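Side-chain contacts in uncharacterized protein YjgB (Bacillus subtilis, PDB 4YGT), which is of unknown function but is probably a secreted lipoprotein, the first member of the DUF4309 family (PepSY clan) with a known structure: residues A[22-25]-A[26-30]; A[43-46]-A[47-50]. All blocks are in the same frame, centred on the assembly; numbering follows the deposited sequence.

Contact 1: A[22-25]-A[26-30]; sequences NLYN and TAYKG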
ATOM      1  N   ASN A  22       1.410   9.464  -7.457  1.00 48.89           N
ATOM      2  CA  ASN A  22       1.838   9.913  -6.136  1.00 45.71           C
ATOM      3  C   ASN A  22       2.437   8.740  -5.321  1.00 46.66           C
ATOM      4  O   ASN A  22       3.421   8.935  -4.605  1.00 45.65           O
ATOM      5  CB  ASN A  22       0.674  10.602  -5.391  1.00 51.09           C
ATOM      6  CG  ASN A  22       1.059  11.391  -4.155  1.00 91.92           C
ATOM      7  OD1 ASN A  22       2.196  11.872  -3.991  1.00 88.19           O
ATOM      8  ND2 ASN A  22       0.084  11.583  -3.270  1.00 89.29           N
ATOM      9  N   LEU A  23       1.876   7.525  -5.464  1.00 42.76           N
ATOM     10  CA  LEU A  23       2.355   6.324  -4.786  1.00 40.57           C
ATOM     11  C   LEU A  23       3.745   5.939  -5.282  1.00 47.13           C
ATOM     12  O   LEU A  23       4.611   5.667  -4.461  1.00 46.62           O
ATOM     13  CB  LEU A  23       1.393   5.154  -4.987  1.00 40.59           C
ATOM     14  CG  LEU A  23       0.076   5.180  -4.260  1.00 44.25           C
ATOM     15  CD1 LEU A  23      -0.881   4.156  -4.879  1.00 46.56           C
ATOM     16  CD2 LEU A  23       0.248   4.882  -2.773  1.00 42.72           C
ATOM     17  N   TYR A  24       3.960   5.950  -6.612  1.00 46.12           N
ATOM     18  CA  TYR A  24       5.235   5.647  -7.257  1.00 47.48           C
ATOM     19  C   TYR A  24       6.326   6.613  -6.788  1.00 50.14           C
ATOM     20  O   TYR A  24       7.418   6.162  -6.448  1.00 47.64           O
ATOM     21  CB  TYR A  24       5.101   5.683  -8.786  1.00 51.20           C
ATOM     22  CG  TYR A  24       6.375   5.341  -9.538  1.00 53.39           C
ATOM     23  CD1 TYR A  24       6.820   4.024  -9.638  1.00 54.70           C
ATOM     24  CD2 TYR A  24       7.127   6.334 -10.164  1.00 55.73           C
ATOM     25  CE1 TYR A  24       7.988   3.706 -10.331  1.00 56.72           C
ATOM     26  CE2 TYR A  24       8.292   6.025 -10.867  1.00 58.91           C
ATOM     27  CZ  TYR A  24       8.721   4.712 -10.946  1.00 66.34           C
ATOM     28  OH  TYR A  24       9.872   4.420 -11.638  1.00 71.41           O
ATOM     29  N   ASN A  25       5.992   7.915  -6.724  1.00 48.28           N
ATOM     30  CA  ASN A  25       6.837   9.024  -6.276  1.00 47.32           C
ATOM     31  C   ASN A  25       7.335   8.821  -4.849  1.00 47.04           C
ATOM     32  O   ASN A  25       8.547   8.727  -4.665  1.00 47.11           O
ATOM     33  CB  ASN A  25       6.056  10.355  -6.382  1.00 52.40           C
ATOM     34  CG  ASN A  25       6.764  11.627  -5.906  1.00 78.79           C
ATOM     35  OD1 ASN A  25       7.733  12.105  -6.505  1.00 72.27           O
ATOM     36  ND2 ASN A  25       6.207  12.281  -4.891  1.00 71.20           N
ATOM     37  N   THR A  26       6.421   8.693  -3.860  1.00 38.94           N
ATOM     38  CA  THR A  26       6.803   8.608  -2.451  1.00 37.49           C
ATOM     39  C   THR A  26       7.480   7.281  -2.116  1.00 39.66           C
ATOM     40  O   THR A  26       8.345   7.252  -1.229  1.00 39.49           O
ATOM     41  CB  THR A  26       5.639   8.929  -1.479  1.00 43.16           C
ATOM     42  OG1 THR A  26       4.741   7.833  -1.382  1.00 51.02           O
ATOM     43  CG2 THR A  26       4.891  10.175  -1.862  1.00 48.80           C
ATOM     44  N   ALA A  27       7.149   6.220  -2.848  1.00 35.66           N
ATOM     45  CA  ALA A  27       7.765   4.882  -2.712  1.00 35.89           C
ATOM     46  C   ALA A  27       9.306   4.925  -2.745  1.00 39.44           C
ATOM     47  O   ALA A  27       9.926   4.119  -2.069  1.00 38.90           O
ATOM     48  CB  ALA A  27       7.262   3.971  -3.806  1.00 37.70           C
ATOM     49  N   TYR A  28       9.914   5.898  -3.450  1.00 38.73           N
ATOM     50  CA  TYR A  28      11.383   6.081  -3.503  1.00 41.27           C
ATOM     51  C   TYR A  28      11.991   6.549  -2.150  1.00 48.13           C
ATOM     52  O   TYR A  28      13.184   6.328  -1.915  1.00 50.69           O
ATOM     53  CB  TYR A  28      11.761   7.075  -4.588  1.00 42.77           C
ATOM     54  CG  TYR A  28      11.778   6.491  -5.977  1.00 44.45           C
ATOM     55  CD1 TYR A  28      10.632   6.491  -6.766  1.00 45.31           C
ATOM     56  CD2 TYR A  28      12.959   6.012  -6.538  1.00 47.42           C
ATOM     57  CE1 TYR A  28      10.645   5.977  -8.059  1.00 48.58           C
ATOM     58  CE2 TYR A  28      12.985   5.480  -7.829  1.00 50.48           C
ATOM     59  CZ  TYR A  28      11.825   5.468  -8.586  1.00 56.74           C
ATOM     60  OH  TYR A  28      11.847   4.980  -9.865  1.00 61.19           O
ATOM     61  N   LYS A  29      11.169   7.172  -1.282  1.00 42.70           N
ATOM     62  CA  LYS A  29      11.465   7.621   0.095  1.00 43.32           C
ATOM     63  C   LYS A  29      11.215   6.502   1.124  1.00 43.73           C
ATOM     64  O   LYS A  29      11.464   6.715   2.314  1.00 44.68           O
ATOM     65  CB  LYS A  29      10.504   8.760   0.541  1.00 45.38           C
ATOM     66  CG  LYS A  29      10.539  10.120  -0.080  1.00 59.56           C
ATOM     67  CD  LYS A  29       9.427  10.893   0.671  1.00 61.22           C
ATOM     68  CE  LYS A  29       9.291  12.360   0.367  1.00 77.99           C
ATOM     69  NZ  LYS A  29       8.182  12.982   1.146  1.00 84.58           N
ATOM     70  N   GLY A  30      10.561   5.423   0.700  1.00 37.03           N
ATOM     71  CA  GLY A  30      10.167   4.329   1.597  1.00 36.01           C
ATOM     72  C   GLY A  30       8.988   4.718   2.479  1.00 37.77           C
ATOM     73  O   GLY A  30       8.893   4.326   3.646  1.00 36.40           O
TER

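Contact 2: A[43-46]-A[47-50]; sequences KSTK and GDVH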
ATOM      1  N   LYS A  43      12.740   2.630   9.487  1.00 48.33           N
ATOM      2  CA  LYS A  43      13.149   3.821  10.225  1.00 49.38           C
ATOM      3  C   LYS A  43      12.071   4.219  11.249  1.00 49.74           C
ATOM      4  O   LYS A  43      12.387   4.330  12.429  1.00 52.19           O
ATOM      5  CB  LYS A  43      13.445   4.963   9.237  1.00 51.14           C
ATOM      6  CG  LYS A  43      14.369   6.058   9.751  1.00 69.38           C
ATOM      7  CD  LYS A  43      14.647   7.142   8.677  1.00 85.02           C
ATOM      8  CE  LYS A  43      15.548   6.706   7.524  1.00 99.44           C
ATOM      9  NZ  LYS A  43      16.966   6.501   7.943  1.00114.51           N
ATOM     10  N   SER A  44      10.816   4.415  10.818  1.00 40.78           N
ATOM     11  CA  SER A  44       9.738   4.764  11.744  1.00 40.26           C
ATOM     12  C   SER A  44       9.310   3.503  12.489  1.00 48.60           C
ATOM     13  O   SER A  44       9.466   2.390  11.958  1.00 48.46           O
ATOM     14  CB  SER A  44       8.564   5.396  11.008  1.00 39.00           C
ATOM     15  OG  SER A  44       8.988   6.580  10.355  1.00 41.67           O
ATOM     16  N   THR A  45       8.779   3.670  13.712  1.00 46.78           N
ATOM     17  CA  THR A  45       8.403   2.549  14.578  1.00 48.24           C
ATOM     18  C   THR A  45       6.902   2.289  14.649  1.00 49.98           C
ATOM     19  O   THR A  45       6.129   3.070  14.103  1.00 48.02           O
ATOM     20  CB  THR A  45       8.880   2.829  16.007  1.00 55.41           C
ATOM     21  OG1 THR A  45       8.233   4.014  16.480  1.00 58.48           O
ATOM     22  CG2 THR A  45      10.381   2.942  16.121  1.00 54.07           C
ATOM     23  N   LYS A  46       6.501   1.218  15.399  1.00 46.56           N
ATOM     24  CA  LYS A  46       5.118   0.856  15.750  1.00 44.09           C
ATOM     25  C   LYS A  46       4.520   2.027  16.556  1.00 49.08           C
ATOM     26  O   LYS A  46       3.382   2.431  16.324  1.00 45.13           O
ATOM     27  CB  LYS A  46       5.123  -0.460  16.567  1.00 47.63           C
ATOM     28  CG  LYS A  46       3.762  -0.966  17.028  1.00 50.96           C
ATOM     29  CD  LYS A  46       3.888  -2.389  17.575  1.00 62.23           C
ATOM     30  CE  LYS A  46       2.595  -3.163  17.645  1.00 70.22           C
ATOM     31  NZ  LYS A  46       2.833  -4.597  17.977  1.00 80.24           N
ATOM     32  N   GLY A  47       5.349   2.585  17.448  1.00 50.82           N
ATOM     33  CA  GLY A  47       5.040   3.734  18.287  1.00 52.30           C
ATOM     34  C   GLY A  47       4.683   4.967  17.482  1.00 53.52           C
ATOM     35  O   GLY A  47       3.741   5.669  17.849  1.00 54.55           O
ATOM     36  N   ASP A  48       5.416   5.237  16.377  1.00 46.31           N
ATOM     37  CA  ASP A  48       5.144   6.383  15.499  1.00 42.97           C
ATOM     38  C   ASP A  48       3.828   6.182  14.753  1.00 44.09           C
ATOM     39  O   ASP A  48       3.095   7.138  14.533  1.00 43.95           O
ATOM     40  CB  ASP A  48       6.288   6.606  14.479  1.00 42.45           C
ATOM     41  CG  ASP A  48       7.657   6.976  15.040  1.00 44.98           C
ATOM     42  OD1 ASP A  48       7.710   7.649  16.096  1.00 42.25           O
ATOM     43  OD2 ASP A  48       8.677   6.638  14.393  1.00 46.46           O
ATOM     44  N   VAL A  49       3.558   4.946  14.316  1.00 38.95           N
ATOM     45  CA  VAL A  49       2.334   4.572  13.593  1.00 35.68           C
ATOM     46  C   VAL A  49       1.126   4.840  14.509  1.00 41.48           C
ATOM     47  O   VAL A  49       0.151   5.474  14.101  1.00 40.30           O
ATOM     48  CB  VAL A  49       2.397   3.093  13.092  1.00 37.04           C
ATOM     49  CG1 VAL A  49       1.055   2.630  12.541  1.00 34.81           C
ATOM     50  CG2 VAL A  49       3.500   2.910  12.050  1.00 34.97           C
ATOM     51  N   HIS A  50       1.215   4.370  15.749  1.00 42.18           N
ATOM     52  CA  HIS A  50       0.181   4.535  16.755  1.00 43.97           C
ATOM     53  C   HIS A  50       0.012   5.994  17.121  1.00 49.42           C
ATOM     54  O   HIS A  50      -1.115   6.442  17.311  1.00 49.83           O
ATOM     55  CB  HIS A  50       0.508   3.682  17.988  1.00 47.67           C
ATOM     56  CG  HIS A  50       0.197   2.236  17.788  1.00 49.89           C
ATOM     57  ND1 HIS A  50      -0.514   1.520  18.725  1.00 53.81           N
ATOM     58  CD2 HIS A  50       0.470   1.426  16.736  1.00 48.97           C
ATOM     59  CE1 HIS A  50      -0.634   0.298  18.228  1.00 51.83           C
ATOM     60  NE2 HIS A  50      -0.053   0.194  17.036  1.00 49.25           N
TER
HETATM   61  O   HOH W   1       9.222   8.647  12.159  1.00 48.82           O

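Contact 1: A[22-25]-A[26-30]
The ring of Tyr28 turns its edge onto one face of Tyr24, a T-shaped pair formed one helical turn apart with the ring planes at 86° and the centroids 5.3 Å apart. The touching atom is Tyr28 CE1, which stands above the Tyr24 ring toward its rim, 3.7 Å from Tyr24 CE2. The two phenol groups also meet: Tyr28 OH donates to Tyr24 OH across 2.7 Å, tying together the outer ends of the rings, which probably limits how far either ring can swing. Different first torsions make this possible. Tyr24 carries CG opposite its backbone N (chi1 -178°), whereas in Tyr28 CG lies opposite the carbonyl carbon (chi1 -80°), which tips its ring back over the preceding turn. There Tyr28 CD1 comes within 3.2 Å of Tyr24 O, near the plane of the Tyr28 ring.

Beneath the rings the helix runs out. Thr26 N and Ala27 N still bond to Asn22 O and Leu23 O, but Tyr28 N makes a weak bond to Asn25 O, three residues back. A type I turn from Ala27 to Gly30 follows, and Gly30, with positive phi, closes the helix C-terminus in a Schellman motif. Thr26 packs its methyl CG2 3.4 Å from Asn22 O, while its hydroxyl OG1 is hydrogen-bonded to Glu31 O just past the turn, so the buried polar atom is satisfied by the chain leaving the helix.

Within the fold, this last turn of helix 14-27 lies against the antiparallel sheet: Leu23 and Ala27 rest on Phe144 and Leu142 of strand 140-146, and both tyrosines touch Thr137 at the end of strand 131-137.

Contact 2: A[43-46]-A[47-50]
A capping box between Thr45, the N-cap, and Asp48 opens helix 46-53. Thr45 OG1 accepts from Asp48 N at 3.1 Å, and in return Asp48 OD2 accepts from Thr45 N at 3.0 Å through a nearly straight N-H (166°). The donor reaches OD2 from above the carboxylate plane, 45° out of it. With chi1 at 61°, the Thr45 hydroxyl sits between its own N and carbonyl carbon, turned toward the first turn of the helix. Asp48 OD2 also accepts a hydrogen bond from a water 3.1 Å away, which in turn hydrogen-bonds with Ser44 OG. With an alanine at this position in place of Asp48, Thr45 N would probably lose its acceptor and the water its hold on the helix side, leaving just the Thr45 half of the box.

Farther out, Ser44 OG is itself positioned by a bond from Thr40 N, and Val49 packs on Phe80, Tyr82 and Ile88 of the sheet. The Lys46 chain runs alongside His50, one turn further along the helix, with Lys46 CG 4.0 Å from His50 NE2. The imidazole is bonded at both nitrogens, NE2 to Asp67 and ND1 to Glu55, which fixes the rotation of the ring. Its CD2 lies 3.1 Å from Lys46 O, the carbonyl that also accepts from His50 N.

Contacts 1 and 2 mark the two ends of one connection: residues 22-30 finish helix 14-27, and residues 43-50 open helix 46-53, the next helix along the chain. Their centres are 18 Å apart and their nearest atoms about 7 Å apart, without touching. Both lie against the same seven-stranded antiparallel sheet but at different strands, contact 1 at 131-137 and 140-146, contact 2 at 67-69, 77-82 and 88-95. No active site is known; a bound 1,2-ethanediol, probably from the crystallisation liquor, lies about 3 Å from the side chain of Asn25 in contact 1.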